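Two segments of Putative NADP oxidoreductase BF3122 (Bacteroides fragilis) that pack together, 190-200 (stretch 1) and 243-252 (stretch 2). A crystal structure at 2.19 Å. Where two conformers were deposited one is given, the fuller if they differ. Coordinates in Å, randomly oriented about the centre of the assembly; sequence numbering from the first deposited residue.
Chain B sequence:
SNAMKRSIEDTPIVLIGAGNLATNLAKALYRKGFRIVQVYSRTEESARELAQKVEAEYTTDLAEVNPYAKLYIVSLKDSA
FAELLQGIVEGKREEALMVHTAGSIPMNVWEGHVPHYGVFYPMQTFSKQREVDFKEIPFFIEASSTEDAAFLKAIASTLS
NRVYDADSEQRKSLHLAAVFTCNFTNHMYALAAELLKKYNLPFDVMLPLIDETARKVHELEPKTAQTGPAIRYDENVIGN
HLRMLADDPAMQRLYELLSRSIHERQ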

# COMPACT_ATOMS: atom_id res chain seq x y z
N ALA B 190 -0.00 -5.21 5.28
CA ALA B 190 0.35 -6.58 5.70
C ALA B 190 -0.77 -7.27 6.48
O ALA B 190 -1.02 -8.46 6.28
CB ALA B 190 1.63 -6.58 6.50
N LEU B 191 -1.42 -6.52 7.37
CA LEU B 191 -2.56 -6.99 8.14
C LEU B 191 -3.76 -7.27 7.23
O LEU B 191 -4.36 -8.32 7.34
CB LEU B 191 -2.95 -5.99 9.22
CG LEU B 191 -1.94 -5.79 10.35
CD1 LEU B 191 -2.45 -4.73 11.30
CD2 LEU B 191 -1.66 -7.11 11.07
N ALA B 192 -4.09 -6.32 6.35
CA ALA B 192 -5.12 -6.55 5.35
C ALA B 192 -4.83 -7.85 4.60
O ALA B 192 -5.73 -8.67 4.47
CB ALA B 192 -5.23 -5.38 4.39
N ALA B 193 -3.58 -8.05 4.14
CA ALA B 193 -3.19 -9.29 3.47
C ALA B 193 -3.41 -10.54 4.33
O ALA B 193 -3.86 -11.57 3.81
CB ALA B 193 -1.72 -9.25 2.98
N GLU B 194 -3.04 -10.47 5.61
CA GLU B 194 -3.22 -11.58 6.55
C GLU B 194 -4.69 -11.96 6.64
O GLU B 194 -5.03 -13.14 6.64
CB GLU B 194 -2.71 -11.23 7.95
CG GLU B 194 -1.19 -11.31 8.10
CD GLU B 194 -0.71 -11.01 9.52
OE1 GLU B 194 0.45 -10.54 9.68
OE2 GLU B 194 -1.49 -11.25 10.47
N LEU B 195 -5.52 -10.93 6.71
CA LEU B 195 -6.97 -11.08 6.81
C LEU B 195 -7.55 -11.69 5.54
O LEU B 195 -8.33 -12.64 5.60
CB LEU B 195 -7.61 -9.72 7.10
CG LEU B 195 -9.14 -9.56 7.02
CD1 LEU B 195 -9.84 -10.25 8.18
CD2 LEU B 195 -9.46 -8.09 7.00
N LEU B 196 -7.17 -11.14 4.39
CA LEU B 196 -7.66 -11.64 3.11
C LEU B 196 -7.28 -13.11 2.89
O LEU B 196 -8.09 -13.88 2.37
CB LEU B 196 -7.18 -10.74 1.95
CG LEU B 196 -7.80 -9.33 1.85
CD1 LEU B 196 -6.98 -8.39 0.99
CD2 LEU B 196 -9.25 -9.36 1.36
N LYS B 197 -6.07 -13.49 3.32
CA LYS B 197 -5.61 -14.88 3.26
C LYS B 197 -6.45 -15.82 4.14
O LYS B 197 -6.77 -16.95 3.74
CB LYS B 197 -4.13 -14.98 3.67
CG LYS B 197 -3.48 -16.35 3.43
CD LYS B 197 -2.00 -16.34 3.81
CE LYS B 197 -1.46 -17.77 3.98
NZ LYS B 197 -0.01 -17.73 4.39
N LYS B 198 -6.82 -15.35 5.33
CA LYS B 198 -7.69 -16.12 6.21
C LYS B 198 -9.04 -16.42 5.54
O LYS B 198 -9.71 -17.41 5.87
CB LYS B 198 -7.87 -15.40 7.55
CG LYS B 198 -8.89 -16.05 8.50
CD LYS B 198 -8.87 -15.37 9.87
CE LYS B 198 -10.18 -15.63 10.63
NZ LYS B 198 -10.07 -15.22 12.06
N TYR B 199 -9.43 -15.57 4.59
CA TYR B 199 -10.68 -15.72 3.82
C TYR B 199 -10.42 -16.07 2.36
O TYR B 199 -11.24 -15.75 1.49
CB TYR B 199 -11.50 -14.44 3.91
CG TYR B 199 -12.11 -14.25 5.26
CD1 TYR B 199 -13.36 -14.80 5.55
CD2 TYR B 199 -11.45 -13.54 6.24
CE1 TYR B 199 -13.94 -14.64 6.80
CE2 TYR B 199 -12.01 -13.37 7.50
CZ TYR B 199 -13.26 -13.93 7.78
OH TYR B 199 -13.83 -13.76 9.02
N ASN B 200 -9.29 -16.71 2.09
CA ASN B 200 -8.97 -17.23 0.75
C ASN B 200 -9.20 -16.21 -0.36
O ASN B 200 -9.82 -16.50 -1.38
CB ASN B 200 -9.73 -18.54 0.47
CG ASN B 200 -9.54 -19.57 1.57
OD1 ASN B 200 -10.50 -20.02 2.18
ND2 ASN B 200 -8.28 -19.90 1.87
N ARG B 243 -15.65 -7.68 16.28
CA ARG B 243 -16.17 -9.04 16.35
C ARG B 243 -15.40 -9.96 15.39
O ARG B 243 -14.99 -11.05 15.77
CB ARG B 243 -17.68 -9.03 16.04
CG ARG B 243 -18.48 -10.18 16.63
CD ARG B 243 -19.96 -9.77 16.90
NE ARG B 243 -20.04 -8.70 17.91
CZ ARG B 243 -20.72 -7.56 17.77
NH1 ARG B 243 -21.42 -7.31 16.66
NH2 ARG B 243 -20.70 -6.66 18.75
N MSE B 244 -15.15 -9.50 14.16
CA MSE B 244 -14.38 -10.26 13.18
C MSE B 244 -12.94 -10.58 13.59
O MSE B 244 -12.39 -11.61 13.21
CB MSE B 244 -14.38 -9.56 11.83
CG MSE B 244 -15.46 -10.05 10.93
SE MSE B 244 -15.39 -9.32 9.15
CE MSE B 244 -16.64 -7.86 9.43
N LEU B 245 -12.35 -9.69 14.38
CA LEU B 245 -10.96 -9.81 14.80
C LEU B 245 -10.78 -10.46 16.19
O LEU B 245 -9.68 -10.44 16.76
CB LEU B 245 -10.32 -8.42 14.80
CG LEU B 245 -10.38 -7.60 13.51
CD1 LEU B 245 -9.98 -6.18 13.84
CD2 LEU B 245 -9.47 -8.18 12.44
N ALA B 246 -11.86 -11.04 16.71
CA ALA B 246 -11.84 -11.72 18.01
C ALA B 246 -10.75 -12.79 18.10
O ALA B 246 -10.13 -12.95 19.15
CB ALA B 246 -13.22 -12.33 18.32
N ASP B 247 -10.52 -13.50 16.99
CA ASP B 247 -9.43 -14.48 16.85
C ASP B 247 -8.03 -13.88 17.06
O ASP B 247 -7.06 -14.61 17.28
CB ASP B 247 -9.46 -15.10 15.45
CG ASP B 247 -10.33 -16.34 15.35
OD1 ASP B 247 -11.04 -16.72 16.32
OD2 ASP B 247 -10.29 -16.96 14.26
N ASP B 248 -7.92 -12.56 16.96
CA ASP B 248 -6.62 -11.91 17.06
C ASP B 248 -6.68 -10.68 17.97
O ASP B 248 -6.73 -9.55 17.47
CB ASP B 248 -6.10 -11.56 15.66
CG ASP B 248 -4.58 -11.30 15.62
OD1 ASP B 248 -3.99 -10.77 16.60
OD2 ASP B 248 -3.98 -11.63 14.57
N PRO B 249 -6.67 -10.89 19.31
CA PRO B 249 -6.70 -9.82 20.31
C PRO B 249 -5.79 -8.61 19.99
O PRO B 249 -6.22 -7.46 20.12
CB PRO B 249 -6.23 -10.51 21.59
CG PRO B 249 -6.68 -11.90 21.44
CD PRO B 249 -6.62 -12.22 19.96
N ALA B 250 -4.55 -8.87 19.58
CA ALA B 250 -3.60 -7.78 19.30
C ALA B 250 -4.03 -6.97 18.08
O ALA B 250 -3.96 -5.74 18.08
CB ALA B 250 -2.18 -8.31 19.12
N MSE B 251 -4.49 -7.67 17.04
CA MSE B 251 -4.99 -6.98 15.86
C MSE B 251 -6.31 -6.27 16.15
O MSE B 251 -6.58 -5.21 15.60
CB MSE B 251 -5.16 -7.95 14.70
CG MSE B 251 -5.19 -7.25 13.37
SE MSE B 251 -5.56 -8.46 11.94
CE MSE B 251 -4.18 -9.76 12.28
N GLN B 252 -7.11 -6.88 17.03
CA GLN B 252 -8.37 -6.32 17.46
C GLN B 252 -8.15 -5.01 18.24
O GLN B 252 -8.85 -4.02 17.99
CB GLN B 252 -9.08 -7.37 18.33
CG GLN B 252 -10.51 -7.08 18.71
CD GLN B 252 -11.11 -8.15 19.65
OE1 GLN B 252 -12.14 -8.77 19.33
NE2 GLN B 252 -10.46 -8.37 20.80

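Most of stretch 1 is helix, and one side of it packs against stretch 2. L191, E194, L195, K198 and Y199 all point their CA-to-CB bonds toward stretch 2; the spacing of the first four follows the helical turn. The contact is small, with 328 Å² buried over both sides.

L191 comes first. Its side chain is in the m, t rotamer, and CD2 lies 3.9 Å from CE of M251. Both residues are buried and both side chains are apolar, which suits a site away from water. M251 is a selenomethionine with 75 Å² covered, the largest share of any residue here. Its chi1 and chi2 are both t, so the chain extends toward the helix, and chi3 in m sets the position of the terminal methyl.

E194 lies one turn on. Its OE2 is 3.6 Å from the same CE of M251. This is a contact and not a polar bond; both carboxylate oxygens are hydrogen-bonded elsewhere in the structure. L195 is buried, and stretch 2 covers 37 Å² of it, although its closest approach is 4.8 Å, from CD1 to CD2 of L245.

K198 makes the one hydrogen bond between the stretches. All four of its chi angles are t, and the extended chain carries NZ to 2.8 Å from OD2 of D247, forming a salt bridge. Both residues are exposed, a suitable setting for a charged pair. D247 lies within the type I turn from L245 to D248.

Y199 follows. Its OH is 4.5 Å from CG of M244, a second selenomethionine; this is a loose contact, with no hydrogen bond between the two.

Within stretch 2, D248 caps the helix that carries M251: its OD1 accepts from M251 N at 3.2 Å.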